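Local structure of glutamine amidotransferase domain-containing protein (Streptococcus mutans, 3L7N) at residues A[2-7]-A[44-49]; A[17-22]-A[224-229]; A[37-42]-A[71-76]; A[75-80]-A[95-100]. The protein probably acts as a class I glutamine amidotransferase, hydrolysing glutamine and passing the ammonia to an acceptor that is not known. One frame throughout, in Å; residues are numbered along the deposited sequence.

Interaction 1. Residues A[2-7]-A[44-49]; sequences RIHFIL and DDFDML
Ile3 and His4 pair in parallel with Met48 and Leu49 in the central sheet of the class I glutamine amidotransferase fold. His4 N donates to Met48 O at 2.8 Å. One step earlier, Arg2 O accepts from two successive amides. Asp47 N lies 2.8 Å from Arg2 O, and Met48 N lies 3.1 Å from it. Arg2 O thus takes two backbone bonds where strand 48-51 begins.

The side chains of Arg2 and Asp47 seal this end. The guanidinium takes the carboxylate side-on in a salt bridge. Arg2 NE reaches Asp47 OD2 at 3.2 Å, and Arg2 NH2 reaches Asp47 OD1 at 2.9 Å. Both oxygens lie in the guanidinium plane, but the carboxylate is met from above its own plane, and the two planes are 60° apart. A bend at chi3, -36°, brings NE round to Asp47. Asp47 OD2 also accepts from Arg2 N, through its anti lone pair. Arg2 NH1 turns to Asp44 O, 2.8 Å away, so the preceding loop is tied in as well.

Deeper in, His4 CB packs on Phe46 CB, and Ile6 CG1 meets Leu49 CD1 at 3.8 Å. Ile3 and Met48 share the other face of the sheet. On that face helix 15-23 covers Ile3 through Trp20 and Ala21. Strand 27-32 pairs with the far edge of strand 2-7.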
loop_
_atom_site.group_PDB
_atom_site.type_symbol
_atom_site.label_atom_id
_atom_site.label_comp_id
_atom_site.label_asym_id
_atom_site.label_seq_id
_atom_site.Cartn_x
_atom_site.Cartn_y
_atom_site.Cartn_z
ATOM N N ARG A 2 -19.105 -1.404 -3.485
ATOM C CA ARG A 2 -18.385 -1.111 -4.742
ATOM C C ARG A 2 -16.952 -0.652 -4.413
ATOM O O ARG A 2 -16.737 0.420 -3.843
ATOM C CB ARG A 2 -19.095 -0.043 -5.601
ATOM C CG ARG A 2 -20.338 -0.478 -6.317
ATOM C CD ARG A 2 -21.288 0.703 -6.604
ATOM N NE ARG A 2 -21.271 1.687 -5.516
ATOM C CZ ARG A 2 -21.457 3.011 -5.671
ATOM N NH1 ARG A 2 -21.735 3.526 -6.883
ATOM N NH2 ARG A 2 -21.313 3.818 -4.636
ATOM N N ILE A 3 -15.995 -1.459 -4.768
ATOM C CA ILE A 3 -14.621 -1.212 -4.460
ATOM C C ILE A 3 -13.888 -0.953 -5.773
ATOM O O ILE A 3 -13.894 -1.840 -6.673
ATOM C CB ILE A 3 -14.033 -2.457 -3.825
ATOM C CG1 ILE A 3 -14.708 -2.744 -2.529
ATOM C CG2 ILE A 3 -12.472 -2.384 -3.663
ATOM C CD1 ILE A 3 -14.065 -3.876 -1.833
ATOM N N HIS A 4 -13.256 0.236 -5.911
ATOM C CA HIS A 4 -12.503 0.560 -7.139
ATOM C C HIS A 4 -10.985 0.587 -6.916
ATOM O O HIS A 4 -10.500 1.343 -6.059
ATOM C CB HIS A 4 -12.996 1.905 -7.757
ATOM C CG HIS A 4 -12.438 2.172 -9.118
ATOM N ND1 HIS A 4 -11.219 2.799 -9.311
ATOM C CD2 HIS A 4 -12.859 1.775 -10.360
ATOM C CE1 HIS A 4 -10.934 2.826 -10.618
ATOM N NE2 HIS A 4 -11.910 2.217 -11.273
ATOM N N PHE A 5 -10.236 -0.206 -7.706
ATOM C CA PHE A 5 -8.760 -0.286 -7.602
ATOM C C PHE A 5 -8.073 0.590 -8.595
ATOM O O PHE A 5 -8.464 0.642 -9.793
ATOM C CB PHE A 5 -8.298 -1.675 -7.887
ATOM C CG PHE A 5 -8.545 -2.648 -6.778
ATOM C CD1 PHE A 5 -7.546 -2.911 -5.815
ATOM C CD2 PHE A 5 -9.745 -3.317 -6.686
ATOM C CE1 PHE A 5 -7.780 -3.782 -4.762
ATOM C CE2 PHE A 5 -9.984 -4.191 -5.614
ATOM C CZ PHE A 5 -8.969 -4.435 -4.662
ATOM N N ILE A 6 -6.995 1.230 -8.170
ATOM C CA ILE A 6 -6.128 1.937 -9.104
ATOM C C ILE A 6 -4.803 1.194 -9.173
ATOM O O ILE A 6 -4.184 0.939 -8.143
ATOM C CB ILE A 6 -5.857 3.430 -8.638
ATOM C CG1 ILE A 6 -7.137 4.158 -8.347
ATOM C CG2 ILE A 6 -5.006 4.160 -9.635
ATOM C CD1 ILE A 6 -7.842 4.512 -9.501
ATOM N N LEU A 7 -4.398 0.756 -10.352
ATOM C CA LEU A 7 -3.234 -0.112 -10.454
ATOM C C LEU A 7 -2.197 0.512 -11.389
ATOM O O LEU A 7 -2.557 1.155 -12.352
ATOM C CB LEU A 7 -3.646 -1.465 -10.935
ATOM C CG LEU A 7 -4.737 -2.240 -10.200
ATOM C CD1 LEU A 7 -4.896 -3.516 -10.883
ATOM C CD2 LEU A 7 -4.408 -2.463 -8.782
ATOM N N ASP A 44 -18.641 8.855 -7.669
ATOM C CA ASP A 44 -20.031 8.327 -7.439
ATOM C C ASP A 44 -20.179 6.877 -7.787
ATOM O O ASP A 44 -21.205 6.217 -7.415
ATOM C CB ASP A 44 -21.061 9.151 -8.241
ATOM C CG ASP A 44 -21.053 10.675 -7.839
ATOM O OD1 ASP A 44 -21.242 10.978 -6.562
ATOM O OD2 ASP A 44 -20.789 11.553 -8.784
ATOM N N ASP A 45 -19.205 6.365 -8.530
ATOM C CA ASP A 45 -19.236 4.968 -8.957
ATOM C C ASP A 45 -18.624 3.972 -7.978
ATOM O O ASP A 45 -18.604 2.773 -8.253
ATOM C CB ASP A 45 -18.624 4.797 -10.357
ATOM C CG ASP A 45 -19.361 5.650 -11.435
ATOM O OD1 ASP A 45 -20.631 5.565 -11.518
ATOM O OD2 ASP A 45 -18.667 6.470 -12.128
ATOM N N PHE A 46 -18.162 4.447 -6.829
ATOM C CA PHE A 46 -17.587 3.563 -5.872
ATOM C C PHE A 46 -17.814 3.996 -4.388
ATOM O O PHE A 46 -18.241 5.110 -4.108
ATOM C CB PHE A 46 -16.085 3.300 -6.192
ATOM C CG PHE A 46 -15.224 4.530 -6.125
ATOM C CD1 PHE A 46 -14.822 5.059 -4.865
ATOM C CD2 PHE A 46 -14.795 5.156 -7.280
ATOM C CE1 PHE A 46 -14.058 6.171 -4.776
ATOM C CE2 PHE A 46 -13.996 6.316 -7.216
ATOM C CZ PHE A 46 -13.637 6.831 -5.950
ATOM N N ASP A 47 -17.595 3.040 -3.480
ATOM C CA ASP A 47 -17.776 3.215 -2.065
ATOM C C ASP A 47 -16.405 3.206 -1.397
ATOM O O ASP A 47 -16.234 3.772 -0.332
ATOM C CB ASP A 47 -18.582 2.051 -1.501
ATOM C CG ASP A 47 -20.023 2.012 -2.022
ATOM O OD1 ASP A 47 -20.763 3.049 -1.893
ATOM O OD2 ASP A 47 -20.459 0.916 -2.480
ATOM N N MET A 48 -15.460 2.471 -1.974
ATOM C CA MET A 48 -14.155 2.389 -1.417
ATOM C C MET A 48 -13.120 2.400 -2.544
ATOM O O MET A 48 -13.376 1.877 -3.607
ATOM C CB MET A 48 -14.040 1.120 -0.601
ATOM C CG MET A 48 -12.657 0.725 -0.198
ATOM S SD MET A 48 -12.686 -0.791 0.808
ATOM C CE MET A 48 -10.983 -0.922 1.341
ATOM N N LEU A 49 -11.954 3.011 -2.296
ATOM C CA LEU A 49 -10.945 3.241 -3.315
ATOM C C LEU A 49 -9.652 2.659 -2.739
ATOM O O LEU A 49 -9.258 3.010 -1.632
ATOM C CB LEU A 49 -10.774 4.747 -3.523
ATOM C CG LEU A 49 -9.739 5.228 -4.500
ATOM C CD1 LEU A 49 -10.025 4.721 -5.919
ATOM C CD2 LEU A 49 -9.664 6.761 -4.479
#

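Interaction 2. Residues A[17-22]-A[224-229]; sequences YLAWAA and ALYSFL
Segment 17-22, bearing Tyr17 and Trp20, crosses segment 224-229, bearing Leu225 and Leu229, at -55°, with the axes of these segments 10.2 Å apart at their closest. They lie on helices 15-23 and 219-233. The first helix is the connection of a beta-alpha-beta crossover between strands 2-7 and 27-32. The second is the last helix of the chain. Their contact therefore sets the C-terminal helix against a flanking helix of the alpha/beta fold.

Two aromatic faces receive leucines. Leu225 CD2 stands over the centre of the Tyr17 ring as a CH-pi contact, 3.9 Å from the centroid. The two side chains cross at about a right angle, and Leu225 CD1 bears on the CE1 and CZ side of the same ring. Trp20 has CG anti to the backbone N (chi1 177°), which carries the start of the indole toward the other helix. There Leu229 CB lies over the six-membered ring of Trp20, 3.5 Å from its centroid. Leu229 CD1 bridges the two aromatics, reaching Trp20 CG at 3.6 Å and Tyr17 CD1 at 3.9 Å.

Trp20 and Tyr226 slide past each other in opposite directions. Their planes are only 24° apart, but the rings barely overlap, and the closest approach is Trp20 CB to Tyr226 CD1 and CE1. Beyond the pair, Trp20 NE1 is hydrogen-bonded to Asp230. At the outer end, Tyr226 OH rests 3.8 Å from Ala19 CB.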
loop_
_atom_site.group_PDB
_atom_site.type_symbol
_atom_site.label_atom_id
_atom_site.label_comp_id
_atom_site.label_asym_id
_atom_site.label_seq_id
_atom_site.Cartn_x
_atom_site.Cartn_y
_atom_site.Cartn_z
ATOM N N TYR A 17 -5.927 -8.000 -1.399
ATOM C CA TYR A 17 -7.012 -6.973 -1.335
ATOM C C TYR A 17 -8.126 -7.391 -2.283
ATOM O O TYR A 17 -9.335 -7.359 -1.924
ATOM C CB TYR A 17 -6.515 -5.604 -1.706
ATOM C CG TYR A 17 -5.629 -4.947 -0.675
ATOM C CD1 TYR A 17 -6.186 -4.235 0.413
ATOM C CD2 TYR A 17 -4.214 -4.990 -0.797
ATOM C CE1 TYR A 17 -5.372 -3.564 1.347
ATOM C CE2 TYR A 17 -3.380 -4.393 0.184
ATOM C CZ TYR A 17 -3.986 -3.663 1.251
ATOM O OH TYR A 17 -3.208 -3.066 2.197
ATOM N N LEU A 18 -7.728 -7.880 -3.486
ATOM C CA LEU A 18 -8.687 -8.329 -4.472
ATOM C C LEU A 18 -9.365 -9.567 -3.985
ATOM O O LEU A 18 -10.602 -9.648 -4.032
ATOM C CB LEU A 18 -8.021 -8.586 -5.810
ATOM C CG LEU A 18 -8.972 -8.924 -6.974
ATOM C CD1 LEU A 18 -10.206 -8.017 -6.966
ATOM C CD2 LEU A 18 -8.243 -8.866 -8.378
ATOM N N ALA A 19 -8.573 -10.546 -3.476
ATOM C CA ALA A 19 -9.148 -11.811 -2.958
ATOM C C ALA A 19 -10.183 -11.573 -1.864
ATOM O O ALA A 19 -11.308 -12.119 -1.901
ATOM C CB ALA A 19 -8.120 -12.633 -2.473
ATOM N N TRP A 20 -9.827 -10.739 -0.909
ATOM C CA TRP A 20 -10.760 -10.289 0.099
ATOM C C TRP A 20 -11.982 -9.761 -0.522
ATOM O O TRP A 20 -13.089 -10.165 -0.176
ATOM C CB TRP A 20 -10.118 -9.206 1.007
ATOM C CG TRP A 20 -11.090 -8.671 2.015
ATOM C CD1 TRP A 20 -11.504 -9.287 3.186
ATOM C CD2 TRP A 20 -11.867 -7.477 1.892
ATOM N NE1 TRP A 20 -12.481 -8.522 3.801
ATOM C CE2 TRP A 20 -12.731 -7.412 3.030
ATOM C CE3 TRP A 20 -11.891 -6.421 0.960
ATOM C CZ2 TRP A 20 -13.610 -6.311 3.263
ATOM C CZ3 TRP A 20 -12.820 -5.324 1.178
ATOM C CH2 TRP A 20 -13.646 -5.295 2.311
ATOM N N ALA A 21 -11.816 -8.799 -1.432
ATOM C CA ALA A 21 -12.990 -8.194 -2.072
ATOM C C ALA A 21 -13.852 -9.269 -2.770
ATOM O O ALA A 21 -15.066 -9.213 -2.721
ATOM C CB ALA A 21 -12.578 -7.058 -3.057
ATOM N N ALA A 22 -13.208 -10.290 -3.373
ATOM C CA ALA A 22 -13.972 -11.344 -4.047
ATOM C C ALA A 22 -14.710 -12.169 -3.065
ATOM O O ALA A 22 -15.902 -12.383 -3.231
ATOM C CB ALA A 22 -13.126 -12.164 -4.858
ATOM N N ALA A 224 -4.161 -11.244 8.617
ATOM C CA ALA A 224 -4.170 -10.048 9.361
ATOM C C ALA A 224 -4.886 -8.982 8.548
ATOM O O ALA A 224 -5.861 -8.310 9.073
ATOM C CB ALA A 224 -2.813 -9.638 9.660
ATOM N N LEU A 225 -4.478 -8.830 7.235
ATOM C CA LEU A 225 -5.177 -7.890 6.295
ATOM C C LEU A 225 -6.684 -8.077 6.283
ATOM O O LEU A 225 -7.427 -7.127 6.491
ATOM C CB LEU A 225 -4.651 -8.040 4.950
ATOM C CG LEU A 225 -5.000 -7.021 3.907
ATOM C CD1 LEU A 225 -4.762 -5.574 4.365
ATOM C CD2 LEU A 225 -4.150 -7.321 2.716
ATOM N N TYR A 226 -7.140 -9.319 6.089
ATOM C CA TYR A 226 -8.563 -9.583 6.074
ATOM C C TYR A 226 -9.232 -9.035 7.286
ATOM O O TYR A 226 -10.349 -8.518 7.200
ATOM C CB TYR A 226 -8.866 -11.088 5.934
ATOM C CG TYR A 226 -8.363 -11.688 4.667
ATOM C CD1 TYR A 226 -8.241 -10.930 3.534
ATOM C CD2 TYR A 226 -8.014 -13.030 4.593
ATOM C CE1 TYR A 226 -7.705 -11.473 2.312
ATOM C CE2 TYR A 226 -7.494 -13.601 3.355
ATOM C CZ TYR A 226 -7.353 -12.790 2.234
ATOM O OH TYR A 226 -6.823 -13.290 1.035
ATOM N N SER A 227 -8.617 -9.221 8.458
ATOM C CA SER A 227 -9.273 -8.752 9.737
ATOM C C SER A 227 -9.372 -7.229 9.719
ATOM O O SER A 227 -10.424 -6.670 10.094
ATOM C CB SER A 227 -8.496 -9.187 10.950
ATOM O OG SER A 227 -7.138 -8.699 10.853
ATOM N N PHE A 228 -8.302 -6.552 9.235
ATOM C CA PHE A 228 -8.353 -5.094 9.037
ATOM C C PHE A 228 -9.493 -4.631 8.066
ATOM O O PHE A 228 -10.363 -3.805 8.456
ATOM C CB PHE A 228 -7.001 -4.530 8.619
ATOM C CG PHE A 228 -7.054 -3.088 8.177
ATOM C CD1 PHE A 228 -7.040 -2.034 9.139
ATOM C CD2 PHE A 228 -7.169 -2.756 6.790
ATOM C CE1 PHE A 228 -7.126 -0.667 8.733
ATOM C CE2 PHE A 228 -7.255 -1.398 6.362
ATOM C CZ PHE A 228 -7.241 -0.342 7.345
ATOM N N LEU A 229 -9.563 -5.232 6.865
ATOM C CA LEU A 229 -10.565 -4.792 5.865
ATOM C C LEU A 229 -11.955 -5.059 6.354
ATOM O O LEU A 229 -12.862 -4.188 6.216
ATOM C CB LEU A 229 -10.324 -5.448 4.482
ATOM C CG LEU A 229 -8.940 -5.156 3.830
ATOM C CD1 LEU A 229 -8.559 -6.225 2.754
ATOM C CD2 LEU A 229 -8.975 -3.795 3.242
#

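Interaction 3. Residues A[37-42]-A[71-76]; sequences EKLPKD and QAEVKL
Leu39 points its side chain at helix 70-82 and sets one methyl against two neighbouring residues there. CD2 is the atom that does the touching. Leu39 CD2 lies 3.6 Å from Glu73 CG and 3.7 Å from Ala72 CB. The Leu39 and Glu73 side chains cross at about a right angle. The leucine methyl meets CG, in the aliphatic part of the glutamate. Glu73 has CG anti to its carbonyl carbon (chi1 -48°), beside the backbone N, and that places CG against the leucine. The chain then extends beyond CG and carries the carboxylate onward to His8, which is hydrogen-bonded to OE1.

Leu76 sits one turn after Ala72 and also points at the loop. Its two methyls divide the work. Leu76 CD2 lies 4.3 Å from Leu39 CG. Leu76 CD1 turns to Pro40, with the carbonyl O of Pro40 at 3.9 Å and the ring atom CG at a looser 4.5 Å. Leu39 and Pro40 are the two loop residues that meet the helix.

The loop leads from strand 27-32 to strand 48-51, and helix 70-82 follows that second strand. Ile6 of strand 2-7 touches Leu39, Glu73 and Leu76, so the contact lies against the sheet face. Lys79 is hydrogen-bonded to Lys41 O and adds a polar tie at one end. No hydrogen bond joins 37-42 to 71-76. The loop is held on this part of the helix by van der Waals packing, while the carboxylate of Glu73 is engaged by His8, outside the two segments.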
loop_
_atom_site.group_PDB
_atom_site.type_symbol
_atom_site.label_atom_id
_atom_site.label_comp_id
_atom_site.label_asym_id
_atom_site.label_seq_id
_atom_site.Cartn_x
_atom_site.Cartn_y
_atom_site.Cartn_z
ATOM N N GLU A 37 -5.341 3.445 -19.259
ATOM C CA GLU A 37 -6.757 3.561 -18.870
ATOM C C GLU A 37 -7.037 4.828 -18.133
ATOM O O GLU A 37 -6.221 5.314 -17.419
ATOM C CB GLU A 37 -7.190 2.365 -18.064
ATOM C CG GLU A 37 -7.350 1.147 -18.892
ATOM C CD GLU A 37 -7.680 -0.064 -18.090
ATOM O OE1 GLU A 37 -8.149 0.052 -16.948
ATOM O OE2 GLU A 37 -7.505 -1.154 -18.604
ATOM N N LYS A 38 -8.195 5.410 -18.376
ATOM C CA LYS A 38 -8.538 6.775 -17.782
ATOM C C LYS A 38 -9.067 6.637 -16.342
ATOM O O LYS A 38 -9.948 5.810 -16.072
ATOM C CB LYS A 38 -9.583 7.458 -18.648
ATOM C CG LYS A 38 -9.080 8.489 -19.556
ATOM C CD LYS A 38 -7.646 8.317 -19.956
ATOM C CE LYS A 38 -7.107 9.761 -20.303
ATOM N NZ LYS A 38 -5.682 9.862 -20.678
ATOM N N LEU A 39 -8.507 7.433 -15.423
ATOM C CA LEU A 39 -8.994 7.492 -14.018
ATOM C C LEU A 39 -10.490 7.833 -13.987
ATOM O O LEU A 39 -10.956 8.609 -14.793
ATOM C CB LEU A 39 -8.244 8.565 -13.259
ATOM C CG LEU A 39 -7.149 8.304 -12.197
ATOM C CD1 LEU A 39 -6.631 6.876 -12.105
ATOM C CD2 LEU A 39 -6.013 9.288 -12.378
ATOM N N PRO A 40 -11.229 7.290 -13.004
ATOM C CA PRO A 40 -12.611 7.702 -12.867
ATOM C C PRO A 40 -12.704 9.208 -12.752
ATOM O O PRO A 40 -11.904 9.816 -12.035
ATOM C CB PRO A 40 -13.049 7.060 -11.535
ATOM C CG PRO A 40 -11.981 6.171 -11.120
ATOM C CD PRO A 40 -10.880 6.184 -12.094
ATOM N N LYS A 41 -13.706 9.819 -13.388
ATOM C CA LYS A 41 -13.938 11.244 -13.140
ATOM C C LYS A 41 -14.841 11.553 -11.900
ATOM O O LYS A 41 -14.654 12.590 -11.227
ATOM C CB LYS A 41 -14.398 11.972 -14.399
ATOM C CG LYS A 41 -13.153 12.479 -15.322
ATOM C CD LYS A 41 -13.037 11.629 -16.660
ATOM C CE LYS A 41 -14.458 11.591 -17.426
ATOM N NZ LYS A 41 -14.540 10.533 -18.516
ATOM N N ASP A 42 -15.718 10.573 -11.546
ATOM C CA ASP A 42 -16.737 10.699 -10.407
ATOM C C ASP A 42 -16.409 9.800 -9.262
ATOM O O ASP A 42 -16.358 8.525 -9.447
ATOM C CB ASP A 42 -18.164 10.271 -10.898
ATOM C CG ASP A 42 -18.622 11.071 -12.043
ATOM O OD1 ASP A 42 -18.270 12.274 -12.074
ATOM O OD2 ASP A 42 -19.270 10.514 -12.973
ATOM N N GLN A 71 -0.767 14.020 -10.351
ATOM C CA GLN A 71 -1.689 15.100 -10.017
ATOM C C GLN A 71 -3.147 14.635 -10.023
ATOM O O GLN A 71 -3.907 14.951 -9.108
ATOM C CB GLN A 71 -1.509 16.274 -10.982
ATOM C CG GLN A 71 -1.117 17.579 -10.307
ATOM C CD GLN A 71 -1.370 17.559 -8.812
ATOM O OE1 GLN A 71 -2.497 17.755 -8.358
ATOM N NE2 GLN A 71 -0.318 17.323 -8.037
ATOM N N ALA A 72 -3.530 13.889 -11.055
ATOM C CA ALA A 72 -4.894 13.420 -11.189
ATOM C C ALA A 72 -5.209 12.403 -10.130
ATOM O O ALA A 72 -6.296 12.423 -9.576
ATOM C CB ALA A 72 -5.114 12.864 -12.518
ATOM N N GLU A 73 -4.237 11.526 -9.797
ATOM C CA GLU A 73 -4.465 10.577 -8.710
ATOM C C GLU A 73 -4.621 11.248 -7.359
ATOM O O GLU A 73 -5.600 10.906 -6.566
ATOM C CB GLU A 73 -3.436 9.486 -8.682
ATOM C CG GLU A 73 -3.249 8.922 -10.026
ATOM C CD GLU A 73 -2.602 7.505 -10.068
ATOM O OE1 GLU A 73 -2.589 6.770 -9.024
ATOM O OE2 GLU A 73 -2.113 7.144 -11.186
ATOM N N VAL A 74 -3.764 12.265 -7.097
ATOM C CA VAL A 74 -3.917 13.114 -5.880
ATOM C C VAL A 74 -5.326 13.789 -5.812
ATOM O O VAL A 74 -6.053 13.655 -4.800
ATOM C CB VAL A 74 -2.821 14.168 -5.747
ATOM C CG1 VAL A 74 -3.138 15.100 -4.584
ATOM C CG2 VAL A 74 -1.431 13.504 -5.562
ATOM N N LYS A 75 -5.752 14.408 -6.881
ATOM C CA LYS A 75 -7.074 15.010 -6.847
ATOM C C LYS A 75 -8.142 13.986 -6.642
ATOM O O LYS A 75 -9.146 14.243 -5.962
ATOM C CB LYS A 75 -7.358 15.817 -8.099
ATOM C CG LYS A 75 -6.364 16.898 -8.366
ATOM C CD LYS A 75 -7.084 18.188 -8.919
ATOM C CE LYS A 75 -6.022 19.233 -9.449
ATOM N NZ LYS A 75 -6.477 19.788 -10.760
ATOM N N LEU A 76 -7.979 12.816 -7.247
ATOM C CA LEU A 76 -9.033 11.782 -7.111
ATOM C C LEU A 76 -9.128 11.356 -5.612
ATOM O O LEU A 76 -10.256 11.278 -5.032
ATOM C CB LEU A 76 -8.771 10.589 -8.044
ATOM C CG LEU A 76 -9.552 9.357 -7.733
ATOM C CD1 LEU A 76 -10.934 9.447 -8.232
ATOM C CD2 LEU A 76 -8.883 8.181 -8.311
#

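Interaction 4. Residues A[75-80]-A[95-100]; sequences KLIQKA and QLMGVA
Ala100 N gives a backbone hydrogen bond to Leu96 O at 2.8 Å. The bond spans one turn of helix 92-100, and both residues meet Ile77 of helix 70-82. Segments 75-80 and 95-100 of these helices cross at -68°, and their axes are 8.9 Å apart at the closest approach.

Ile77 carries the contact with two branches. Ile77 CG2 lies 3.5 Å from Ala100 CB, which points toward helix 70-82. The other branch has CG1 anti to the carbonyl carbon (chi1 -73°), and at its tip Ile77 CD1 reaches Leu96 CB at 3.9 Å. The side chains of Ile77 and Leu96 cross at about a right angle. Ile77 CD1 also comes within 4.2 Å of Met97 CG. Next along the helix, Gln78 lays its CG 3.9 Å from Ala100 CB at the edge of the contact.

Both helices flank the sheet. Ile77 also touches Leu51, and Met97 touches Ile87. Helix 92-100 starts within a GxCxG sequence consistent with the nucleophile elbow of this family, and Met97 touches that turn. The small side chain of Ala100 is consistent with the 5.8 Å between Gln78 CA and Ala100 CA, and the helix-to-helix grip is mainly apolar.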
loop_
_atom_site.group_PDB
_atom_site.type_symbol
_atom_site.label_atom_id
_atom_site.label_comp_id
_atom_site.label_asym_id
_atom_site.label_seq_id
_atom_site.Cartn_x
_atom_site.Cartn_y
_atom_site.Cartn_z
ATOM N N LYS A 75 -5.752 14.408 -6.881
ATOM C CA LYS A 75 -7.074 15.010 -6.847
ATOM C C LYS A 75 -8.142 13.986 -6.642
ATOM O O LYS A 75 -9.146 14.243 -5.962
ATOM C CB LYS A 75 -7.358 15.817 -8.099
ATOM C CG LYS A 75 -6.364 16.898 -8.366
ATOM C CD LYS A 75 -7.084 18.188 -8.919
ATOM C CE LYS A 75 -6.022 19.233 -9.449
ATOM N NZ LYS A 75 -6.477 19.788 -10.760
ATOM N N LEU A 76 -7.979 12.816 -7.247
ATOM C CA LEU A 76 -9.033 11.782 -7.111
ATOM C C LEU A 76 -9.128 11.356 -5.612
ATOM O O LEU A 76 -10.256 11.278 -5.032
ATOM C CB LEU A 76 -8.771 10.589 -8.044
ATOM C CG LEU A 76 -9.552 9.357 -7.733
ATOM C CD1 LEU A 76 -10.934 9.447 -8.232
ATOM C CD2 LEU A 76 -8.883 8.181 -8.311
ATOM N N ILE A 77 -7.948 11.184 -4.944
ATOM C CA ILE A 77 -7.952 10.924 -3.475
ATOM C C ILE A 77 -8.696 12.067 -2.686
ATOM O O ILE A 77 -9.572 11.804 -1.866
ATOM C CB ILE A 77 -6.590 10.730 -2.919
ATOM C CG1 ILE A 77 -6.028 9.390 -3.317
ATOM C CG2 ILE A 77 -6.636 10.767 -1.420
ATOM C CD1 ILE A 77 -4.577 9.435 -3.511
ATOM N N GLN A 78 -8.376 13.306 -2.982
ATOM C CA GLN A 78 -8.979 14.377 -2.282
ATOM C C GLN A 78 -10.474 14.418 -2.459
ATOM O O GLN A 78 -11.216 14.660 -1.456
ATOM C CB GLN A 78 -8.383 15.661 -2.708
ATOM C CG GLN A 78 -7.023 15.809 -2.338
ATOM C CD GLN A 78 -6.418 16.902 -3.022
ATOM O OE1 GLN A 78 -5.380 17.360 -2.650
ATOM N NE2 GLN A 78 -7.066 17.370 -4.056
ATOM N N LYS A 79 -10.959 14.234 -3.737
ATOM C CA LYS A 79 -12.431 14.140 -3.994
ATOM C C LYS A 79 -12.992 13.031 -3.197
ATOM O O LYS A 79 -14.028 13.175 -2.558
ATOM C CB LYS A 79 -12.752 13.938 -5.490
ATOM C CG LYS A 79 -12.215 15.141 -6.450
ATOM C CD LYS A 79 -12.902 15.128 -7.906
ATOM C CE LYS A 79 -14.531 15.406 -7.852
ATOM N NZ LYS A 79 -15.356 14.587 -8.927
ATOM N N ALA A 80 -12.297 11.917 -3.163
ATOM C CA ALA A 80 -12.840 10.777 -2.491
ATOM C C ALA A 80 -12.981 11.071 -0.952
ATOM O O ALA A 80 -14.062 10.946 -0.384
ATOM C CB ALA A 80 -11.959 9.500 -2.768
ATOM N N GLN A 95 1.831 6.975 -0.392
ATOM C CA GLN A 95 2.523 8.216 -0.581
ATOM C C GLN A 95 1.672 9.245 -1.280
ATOM O O GLN A 95 1.789 10.447 -0.991
ATOM C CB GLN A 95 3.835 7.967 -1.322
ATOM C CG GLN A 95 4.756 7.078 -0.501
ATOM C CD GLN A 95 5.866 6.335 -1.304
ATOM O OE1 GLN A 95 6.318 6.779 -2.371
ATOM N NE2 GLN A 95 6.335 5.217 -0.735
ATOM N N LEU A 96 0.807 8.812 -2.218
ATOM C CA LEU A 96 -0.118 9.772 -2.842
ATOM C C LEU A 96 -1.177 10.208 -1.824
ATOM O O LEU A 96 -1.595 11.334 -1.818
ATOM C CB LEU A 96 -0.778 9.211 -4.109
ATOM C CG LEU A 96 0.156 8.913 -5.285
ATOM C CD1 LEU A 96 -0.440 7.909 -6.189
ATOM C CD2 LEU A 96 0.475 10.128 -6.044
ATOM N N MET A 97 -1.580 9.327 -0.939
ATOM C CA MET A 97 -2.433 9.782 0.126
ATOM C C MET A 97 -1.757 10.886 0.997
ATOM O O MET A 97 -2.372 11.921 1.277
ATOM C CB MET A 97 -2.925 8.654 0.962
ATOM C CG MET A 97 -3.763 7.740 0.206
ATOM S SD MET A 97 -4.405 6.522 1.254
ATOM C CE MET A 97 -5.523 7.487 2.202
ATOM N N GLY A 98 -0.470 10.709 1.315
ATOM C CA GLY A 98 0.228 11.701 2.054
ATOM C C GLY A 98 0.131 13.068 1.378
ATOM O O GLY A 98 -0.267 14.102 2.033
ATOM N N VAL A 99 0.477 13.098 0.072
ATOM C CA VAL A 99 0.453 14.313 -0.688
ATOM C C VAL A 99 -0.923 14.845 -0.688
ATOM O O VAL A 99 -1.112 15.993 -0.491
ATOM C CB VAL A 99 0.941 14.098 -2.122
ATOM C CG1 VAL A 99 0.839 15.355 -2.914
ATOM C CG2 VAL A 99 2.339 13.638 -2.112
ATOM N N ALA A 100 -1.916 13.980 -0.859
ATOM C CA ALA A 100 -3.292 14.463 -0.982
ATOM C C ALA A 100 -3.699 15.221 0.271
ATOM O O ALA A 100 -4.464 16.147 0.204
ATOM C CB ALA A 100 -4.228 13.345 -1.239
#

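Interactions 1, 2 and 4 are buried, and interaction 3 is partly buried. Interaction 1 is the polar one: backbone pairing closed at the sheet end by a salt bridge. The other three are mainly apolar, with aromatic faces prominent only in interaction 2. Helix 70-82 serves both interactions 3 and 4, which share Lys75 and Leu76. Interaction 1 touches all the others. Ile3 and Phe5 meet helix 15-23 of interaction 2, while Ile6 and Leu49 meet helix 70-82, so the sheet separates the two helical layers. Interaction 2 stays apart from interactions 3 and 4, with nearest atoms about 12 Å and about 10 Å away.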